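PDB 3WWX: S12 family peptidase, which probably hydrolyses amide bonds with D-stereospecificity, as a serine peptidase of the beta-lactamase-related S12 family. Local coordinates for residues Asp73-Val78 and Thr97-Leu102; Asn103-Ile108 and Ala154-Ser159. All coordinates share one frame; numbering follows the deposited sequence.

Contact 1 of 2, residues Asp73-Val78 and Thr97-Leu102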
ATOM      1  N   ASP A  73       5.737  21.437  -6.358  1.00 16.07           N
ATOM      2  CA  ASP A  73       6.442  20.790  -7.444  1.00 18.02           C
ATOM      3  C   ASP A  73       7.085  19.548  -6.837  1.00 15.94           C
ATOM      4  O   ASP A  73       7.858  19.655  -5.895  1.00 17.78           O
ATOM      5  CB  ASP A  73       7.504  21.750  -8.008  1.00 19.43           C
ATOM      6  CG  ASP A  73       8.215  21.211  -9.234  1.00 22.34           C
ATOM      7  OD1 ASP A  73       8.381  19.991  -9.409  1.00 19.64           O
ATOM      8  OD2 ASP A  73       8.668  22.047 -10.057  1.00 28.72           O
ATOM      9  N   LEU A  74       6.754  18.366  -7.341  1.00 15.39           N
ATOM     10  CA  LEU A  74       7.337  17.149  -6.761  1.00 15.01           C
ATOM     11  C   LEU A  74       8.853  17.060  -6.918  1.00 16.71           C
ATOM     12  O   LEU A  74       9.506  16.271  -6.226  1.00 15.19           O
ATOM     13  CB  LEU A  74       6.658  15.903  -7.303  1.00 14.36           C
ATOM     14  CG  LEU A  74       5.149  15.857  -7.089  1.00 15.81           C
ATOM     15  CD1 LEU A  74       4.610  14.575  -7.673  1.00 16.02           C
ATOM     16  CD2 LEU A  74       4.750  15.985  -5.621  1.00 15.40           C
ATOM     17  N   ASP A  75       9.443  17.885  -7.789  1.00 15.95           N
ATOM     18  CA  ASP A  75      10.895  17.919  -7.877  1.00 13.83           C
ATOM     19  C   ASP A  75      11.508  18.899  -6.879  1.00 14.17           C
ATOM     20  O   ASP A  75      12.725  19.048  -6.852  1.00 17.20           O
ATOM     21  CB  ASP A  75      11.353  18.190  -9.309  1.00 18.17           C
ATOM     22  CG  ASP A  75      10.958  17.078 -10.246  1.00 20.63           C
ATOM     23  OD1 ASP A  75      11.231  15.908  -9.908  1.00 19.16           O
ATOM     24  OD2 ASP A  75      10.347  17.357 -11.289  1.00 23.13           O
ATOM     25  N   ASP A  76      10.679  19.526  -6.050  1.00 16.38           N
ATOM     26  CA  ASP A  76      11.159  20.310  -4.907  1.00 15.95           C
ATOM     27  C   ASP A  76      11.984  19.418  -3.965  1.00 18.03           C
ATOM     28  O   ASP A  76      11.633  18.254  -3.739  1.00 15.81           O
ATOM     29  CB  ASP A  76      10.001  20.874  -4.068  1.00 18.83           C
ATOM     30  CG  ASP A  76       9.283  22.061  -4.709  1.00 21.73           C
ATOM     31  OD1 ASP A  76       9.859  22.725  -5.606  1.00 23.46           O
ATOM     32  OD2 ASP A  76       8.136  22.338  -4.279  1.00 22.57           O
ATOM     33  N   PRO A  77      13.045  19.957  -3.368  1.00 17.19           N
ATOM     34  CA  PRO A  77      13.700  19.214  -2.289  1.00 13.48           C
ATOM     35  C   PRO A  77      12.774  19.018  -1.094  1.00 15.60           C
ATOM     36  O   PRO A  77      11.959  19.873  -0.769  1.00 15.68           O
ATOM     37  CB  PRO A  77      14.884  20.114  -1.886  1.00 15.99           C
ATOM     38  CG  PRO A  77      15.072  21.037  -3.032  1.00 22.23           C
ATOM     39  CD  PRO A  77      13.737  21.226  -3.669  1.00 17.78           C
ATOM     40  N   VAL A  78      12.912  17.882  -0.433  1.00 14.33           N
ATOM     41  CA  VAL A  78      12.127  17.613   0.750  1.00 15.77           C
ATOM     42  C   VAL A  78      12.349  18.704   1.808  1.00 13.76           C
ATOM     43  O   VAL A  78      11.416  19.108   2.507  1.00 15.38           O
ATOM     44  CB  VAL A  78      12.475  16.221   1.302  1.00 15.96           C
ATOM     45  CG1 VAL A  78      11.794  15.979   2.632  1.00 18.73           C
ATOM     46  CG2 VAL A  78      12.067  15.136   0.294  1.00 17.76           C
ATOM     47  N   THR A  97      14.294  14.712  -3.449  1.00 13.77           N
ATOM     48  CA  THR A  97      13.064  15.375  -3.875  1.00 15.05           C
ATOM     49  C   THR A  97      11.827  14.599  -3.429  1.00 12.45           C
ATOM     50  O   THR A  97      11.917  13.426  -3.062  1.00 13.43           O
ATOM     51  CB  THR A  97      12.995  15.519  -5.398  1.00 17.39           C
ATOM     52  OG1 THR A  97      12.862  14.230  -6.002  1.00 15.55           O
ATOM     53  CG2 THR A  97      14.271  16.168  -5.926  1.00 17.47           C
ATOM     54  N   VAL A  98      10.684  15.268  -3.442  1.00 13.39           N
ATOM     55  CA  VAL A  98       9.438  14.626  -3.047  1.00 12.15           C
ATOM     56  C   VAL A  98       9.158  13.461  -4.007  1.00 13.01           C
ATOM     57  O   VAL A  98       8.710  12.394  -3.569  1.00 12.60           O
ATOM     58  CB  VAL A  98       8.270  15.627  -2.997  1.00 13.56           C
ATOM     59  CG1 VAL A  98       6.971  14.947  -2.649  1.00 14.85           C
ATOM     60  CG2 VAL A  98       8.567  16.742  -1.997  1.00 15.86           C
ATOM     61  N   ARG A  99       9.470  13.628  -5.293  1.00 12.64           N
ATOM     62  CA  ARG A  99       9.296  12.545  -6.269  1.00 11.49           C
ATOM     63  C   ARG A  99      10.079  11.303  -5.874  1.00 10.67           C
ATOM     64  O   ARG A  99       9.593  10.186  -6.008  1.00 12.26           O
ATOM     65  CB  ARG A  99       9.728  12.997  -7.667  1.00 12.76           C
ATOM     66  CG  ARG A  99       9.384  12.005  -8.790  1.00 14.60           C
ATOM     67  CD  ARG A  99       9.914  12.469 -10.180  1.00 13.85           C
ATOM     68  NE  ARG A  99       9.457  13.825 -10.467  1.00 14.74           N
ATOM     69  CZ  ARG A  99       8.209  14.148 -10.795  1.00 15.42           C
ATOM     70  NH1 ARG A  99       7.277  13.204 -10.945  1.00 13.62           N
ATOM     71  NH2 ARG A  99       7.879  15.423 -10.995  1.00 16.86           N
ATOM     72  N   GLN A 100      11.301  11.494  -5.381  1.00 12.85           N
ATOM     73  CA  GLN A 100      12.136  10.376  -4.980  1.00 12.10           C
ATOM     74  C   GLN A 100      11.598   9.642  -3.743  1.00 11.30           C
ATOM     75  O   GLN A 100      11.837   8.447  -3.595  1.00 12.00           O
ATOM     76  CB  GLN A 100      13.579  10.856  -4.757  1.00 13.96           C
ATOM     77  CG  GLN A 100      14.262  11.273  -6.039  1.00 13.27           C
ATOM     78  CD  GLN A 100      15.606  11.926  -5.799  1.00 16.97           C
ATOM     79  OE1 GLN A 100      15.804  12.628  -4.811  1.00 19.48           O
ATOM     80  NE2 GLN A 100      16.538  11.688  -6.713  1.00 18.60           N
ATOM     81  N   LEU A 101      10.857  10.345  -2.891  1.00 10.65           N
ATOM     82  CA  LEU A 101      10.103   9.659  -1.833  1.00 10.49           C
ATOM     83  C   LEU A 101       9.096   8.724  -2.466  1.00 12.29           C
ATOM     84  O   LEU A 101       8.993   7.552  -2.096  1.00 10.52           O
ATOM     85  CB  LEU A 101       9.347  10.648  -0.951  1.00 12.05           C
ATOM     86  CG  LEU A 101      10.130  11.779  -0.261  1.00 10.90           C
ATOM     87  CD1 LEU A 101       9.190  12.630   0.553  1.00 12.05           C
ATOM     88  CD2 LEU A 101      11.253  11.205   0.618  1.00 11.96           C
ATOM     89  N   LEU A 102       8.356   9.226  -3.448  1.00 10.86           N
ATOM     90  CA  LEU A 102       7.201   8.496  -3.958  1.00 10.60           C
ATOM     91  C   LEU A 102       7.537   7.278  -4.803  1.00 10.37           C
ATOM     92  O   LEU A 102       6.720   6.360  -4.900  1.00 10.39           O
ATOM     93  CB  LEU A 102       6.286   9.439  -4.737  1.00 11.06           C
ATOM     94  CG  LEU A 102       5.695  10.578  -3.932  1.00 10.49           C
ATOM     95  CD1 LEU A 102       4.971  11.519  -4.890  1.00 14.98           C
ATOM     96  CD2 LEU A 102       4.766  10.098  -2.827  1.00 13.77           C
TER
HETATM   97  O   HOH W   1      13.222  14.448  -8.714  1.00 22.07           O
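The capping box that opens helix 98-102, built by Thr97 and Gln100, packs against the type I beta turn Asp73-Asp76. Thr97 is the N-cap. Its OG1 sits between the backbone N and the carbonyl carbon (chi1 68°), where it accepts from Gln100 N. In return, Gln100 OE1 accepts from Thr97 N. The turn supplies acceptors for the next two amides of the helix. Val98 N donates to Asp76 O (3.1 Å), and Arg99 N donates to Leu74 O (2.8 Å).

Arg99 also grips Asp75 side-on in a salt bridge. Its NE meets Asp75 OD1 at 2.8 Å, and its NH2 meets Asp75 OD2 at 3.1 Å. A bend at chi3 (-53°) turns the guanidinium back toward the loop. The carboxylate and guanidinium planes are 49° apart, so the pair is not coplanar. Leu74 CB lies over one guanidinium face, 3.9 Å from Arg99 NH2. Water 1 links Asp75 OD1 to Thr97 OG1.

Apolar contacts lie on the side facing helices 55-68 and 160-174. The Leu74 and Val98 side chains cross at about a right angle, with Leu74 CD2 3.9 Å from Val98 CG1; Leu74 CD1 meets Leu102 CD1. Val78 CG2 touches Leu101 CD1 at 3.8 Å. Beyond the two segments, Arg99 NH1 makes a second salt bridge to Glu267, and Asp76 OD2 bonds to Trp81 NE1.

Amides at a helix start lack partners within the helix. Here loop carbonyls and the Thr97 hydroxyl serve them, and the paired contacts of Asp75 with Arg99 limit rotation of both charged groups.

Contact 2 of 2, residues Asn103-Ile108 and Ala154-Ser159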
ATOM      1  N   ASN A 103       8.728   7.243  -5.401  1.00 10.69           N
ATOM      2  CA  ASN A 103       9.171   6.085  -6.174  1.00 11.91           C
ATOM      3  C   ASN A 103      10.294   5.269  -5.514  1.00 10.77           C
ATOM      4  O   ASN A 103      10.853   4.364  -6.122  1.00 11.46           O
ATOM      5  CB  ASN A 103       9.528   6.483  -7.615  1.00 11.05           C
ATOM      6  CG  ASN A 103      10.692   7.445  -7.703  1.00 13.81           C
ATOM      7  OD1 ASN A 103      11.504   7.558  -6.789  1.00 12.16           O
ATOM      8  ND2 ASN A 103      10.802   8.116  -8.834  1.00 13.83           N
ATOM      9  N   HIS A 104      10.579   5.589  -4.250  1.00 10.91           N
ATOM     10  CA  HIS A 104      11.558   4.858  -3.438  1.00  9.99           C
ATOM     11  C   HIS A 104      12.976   4.898  -4.010  1.00 10.46           C
ATOM     12  O   HIS A 104      13.750   3.962  -3.824  1.00 11.72           O
ATOM     13  CB  HIS A 104      11.131   3.404  -3.202  1.00 10.73           C
ATOM     14  CG  HIS A 104       9.811   3.263  -2.516  1.00 11.76           C
ATOM     15  ND1 HIS A 104       9.605   3.594  -1.192  1.00 10.60           N
ATOM     16  CD2 HIS A 104       8.623   2.826  -2.982  1.00 10.44           C
ATOM     17  CE1 HIS A 104       8.348   3.361  -0.878  1.00  9.68           C
ATOM     18  NE2 HIS A 104       7.726   2.895  -1.950  1.00  9.14           N
ATOM     19  N   THR A 105      13.332   6.010  -4.647  1.00 11.21           N
ATOM     20  CA  THR A 105      14.728   6.204  -5.060  1.00 12.02           C
ATOM     21  C   THR A 105      15.448   7.206  -4.163  1.00 11.92           C
ATOM     22  O   THR A 105      16.578   7.607  -4.463  1.00 13.47           O
ATOM     23  CB  THR A 105      14.830   6.626  -6.534  1.00 12.99           C
ATOM     24  OG1 THR A 105      14.176   7.886  -6.747  1.00 12.57           O
ATOM     25  CG2 THR A 105      14.223   5.547  -7.433  1.00 13.60           C
ATOM     26  N   SER A 106      14.813   7.607  -3.055  1.00 10.88           N
ATOM     27  CA  SER A 106      15.438   8.517  -2.094  1.00 10.27           C
ATOM     28  C   SER A 106      16.642   7.921  -1.373  1.00 12.38           C
ATOM     29  O   SER A 106      17.576   8.659  -1.038  1.00 13.94           O
ATOM     30  CB  SER A 106      14.418   8.940  -1.044  1.00 13.56           C
ATOM     31  OG  SER A 106      14.106   7.795  -0.266  1.00 10.93           O
ATOM     32  N   GLY A 107      16.618   6.620  -1.111  1.00 11.33           N
ATOM     33  CA  GLY A 107      17.641   5.969  -0.303  1.00 12.50           C
ATOM     34  C   GLY A 107      17.393   6.059   1.195  1.00 11.91           C
ATOM     35  O   GLY A 107      18.225   5.612   1.985  1.00 12.58           O
ATOM     36  N   ILE A 108      16.268   6.636   1.603  1.00 10.51           N
ATOM     37  CA  ILE A 108      16.025   6.864   3.029  1.00 10.44           C
ATOM     38  C   ILE A 108      15.745   5.542   3.765  1.00  9.65           C
ATOM     39  O   ILE A 108      14.929   4.727   3.364  1.00 10.96           O
ATOM     40  CB  ILE A 108      14.850   7.848   3.236  1.00 10.99           C
ATOM     41  CG1 ILE A 108      15.153   9.221   2.613  1.00 10.54           C
ATOM     42  CG2 ILE A 108      14.491   7.948   4.706  1.00 11.73           C
ATOM     43  CD1 ILE A 108      14.004  10.179   2.655  1.00 12.11           C
ATOM     44  N   ALA A 154      20.391   6.987  -6.775  1.00 17.15           N
ATOM     45  CA  ALA A 154      21.380   6.014  -7.261  1.00 18.92           C
ATOM     46  C   ALA A 154      20.869   4.588  -7.383  1.00 20.60           C
ATOM     47  O   ALA A 154      21.488   3.762  -8.044  1.00 22.24           O
ATOM     48  CB  ALA A 154      22.625   6.037  -6.379  1.00 18.80           C
ATOM     49  N   SER A 155      19.745   4.278  -6.731  1.00 14.20           N
ATOM     50  CA  SER A 155      19.239   2.923  -6.731  1.00 14.31           C
ATOM     51  C   SER A 155      17.762   2.975  -6.362  1.00 13.56           C
ATOM     52  O   SER A 155      17.117   4.018  -6.487  1.00 15.15           O
ATOM     53  CB  SER A 155      20.036   2.038  -5.755  1.00 15.52           C
ATOM     54  OG  SER A 155      19.764   0.649  -5.930  1.00 18.44           O
ATOM     55  N   TRP A 156      17.244   1.822  -5.954  1.00 13.19           N
ATOM     56  CA  TRP A 156      15.844   1.690  -5.540  1.00 13.07           C
ATOM     57  C   TRP A 156      15.800   0.785  -4.324  1.00 14.39           C
ATOM     58  O   TRP A 156      16.440  -0.289  -4.279  1.00 13.85           O
ATOM     59  CB  TRP A 156      15.011   1.066  -6.664  1.00 14.47           C
ATOM     60  CG  TRP A 156      13.518   1.014  -6.366  1.00 13.54           C
ATOM     61  CD1 TRP A 156      12.589   1.978  -6.667  1.00 12.26           C
ATOM     62  CD2 TRP A 156      12.800  -0.032  -5.692  1.00 11.96           C
ATOM     63  NE1 TRP A 156      11.355   1.591  -6.233  1.00 12.08           N
ATOM     64  CE2 TRP A 156      11.450   0.362  -5.632  1.00 13.26           C
ATOM     65  CE3 TRP A 156      13.163  -1.263  -5.148  1.00 13.46           C
ATOM     66  CZ2 TRP A 156      10.470  -0.429  -5.045  1.00 13.20           C
ATOM     67  CZ3 TRP A 156      12.182  -2.059  -4.578  1.00 13.05           C
ATOM     68  CH2 TRP A 156      10.848  -1.628  -4.520  1.00 13.27           C
ATOM     69  N   ASN A 157      15.035   1.205  -3.325  1.00 11.08           N
ATOM     70  CA  ASN A 157      14.747   0.330  -2.202  1.00 12.39           C
ATOM     71  C   ASN A 157      13.456   0.777  -1.559  1.00 11.17           C
ATOM     72  O   ASN A 157      13.282   1.947  -1.266  1.00 10.76           O
ATOM     73  CB  ASN A 157      15.880   0.372  -1.176  1.00 12.25           C
ATOM     74  CG  ASN A 157      15.603  -0.511   0.009  1.00 16.71           C
ATOM     75  OD1 ASN A 157      15.668  -1.726  -0.101  1.00 20.24           O
ATOM     76  ND2 ASN A 157      15.221   0.094   1.130  1.00 18.92           N
ATOM     77  N   TYR A 158      12.546  -0.165  -1.365  1.00 10.93           N
ATOM     78  CA  TYR A 158      11.257   0.135  -0.777  1.00 11.94           C
ATOM     79  C   TYR A 158      11.435   0.573   0.659  1.00 11.83           C
ATOM     80  O   TYR A 158      11.994  -0.176   1.469  1.00 12.75           O
ATOM     81  CB  TYR A 158      10.397  -1.112  -0.834  1.00 13.20           C
ATOM     82  CG  TYR A 158       8.945  -0.886  -0.556  1.00 10.44           C
ATOM     83  CD1 TYR A 158       8.472  -0.852   0.737  1.00 11.23           C
ATOM     84  CD2 TYR A 158       8.044  -0.735  -1.592  1.00 11.53           C
ATOM     85  CE1 TYR A 158       7.113  -0.673   0.994  1.00 11.69           C
ATOM     86  CE2 TYR A 158       6.693  -0.565  -1.347  1.00 11.74           C
ATOM     87  CZ  TYR A 158       6.240  -0.545  -0.060  1.00 11.23           C
ATOM     88  OH  TYR A 158       4.910  -0.390   0.216  1.00 11.07           O
ATOM     89  N   SER A 159      10.940   1.766   0.985  1.00  9.79           N
ATOM     90  CA  SER A 159      11.093   2.311   2.331  1.00  8.38           C
ATOM     91  C   SER A 159       9.816   2.971   2.819  1.00  9.00           C
ATOM     92  O   SER A 159       9.269   3.868   2.168  1.00 10.03           O
ATOM     93  CB  SER A 159      12.225   3.343   2.364  1.00 11.14           C
ATOM     94  OG  SER A 159      12.240   3.984   3.625  1.00 11.40           O
TER
HETATM   95  O   HOH W   2      14.411   4.624  -0.893  1.00 11.24           O
HETATM   96  O   HOH W   3      15.745   3.159   1.221  1.00 12.79           O
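His104 O accepts a nearly straight hydrogen bond from Asn157 N (3.1 Å), joining two loop segments that form no regular strand. His104 has a positive phi (61°) and is the C-prime residue of a Schellman motif that ends helix 98-102.

The His104 ring and the Tyr158 ring form an offset stack, with centroids 4.4 Å apart and planes at 27°. The two side chains run side by side and point the same way. His104 NE2 lies over the Tyr158 face, 3.7 Å from Tyr158 CE2. Tyr158 CA sits over a face of the His104 ring in a CH-pi contact. Trp156 joins the aromatic cluster: His104 CB lies over one indole face, 3.5 Å from Trp156 NE1. Tyr283 and Phe163 are further ring neighbours of His104. Thr105 CG2 meets the indole at its edge, 4.0 Å from Trp156 CD1.

Farther along, Ser159 OG donates to Ile108 O (2.8 Å). Its OG is anti to the backbone N (chi1 172°), which carries the hydroxyl across to the other loop. Water 2 connects Gly107 N with Asn157 O, and water 3 connects Ile108 O with Asn157 ND2. His104 ND1 bonds to Asn162 ND2, so a side chain from helix 160-174 fixes the imidazole as well.

Tyr158 probably belongs to the family's Tyr-Xaa-Asn motif, and its OH bonds to Lys56 NZ of the likely Ser-Xaa-Xaa-Lys motif starting at Ser53. His104 is thus placed as a second-shell residue: its ring stacks on the tyrosine and, with the backbone bond at Asn157, probably limits how Tyr158 is turned toward the likely active site.

How the contacts relate
From the N terminus, the chain leaves helix 55-68, passes through 73-78 and runs on to 97-102. Contact 1 closes that loop before contact 2 opens, so the two are in series and neither nest nor cross. Residue 103 follows directly on 102, so one short helix has its start in contact 1 and its exit in contact 2. Contact 2 then closes the longer excursion through helices 115-121, 126-129 and 136-144, just before helix 160-174. The contacts touch where Leu101 CD2 packs on Ile108 CD1, 3.6 Å away, and where Thr105 N probably donates to Gln100 O. Together they tie the outer loop after helix 55-68 to the segment that carries Tyr158.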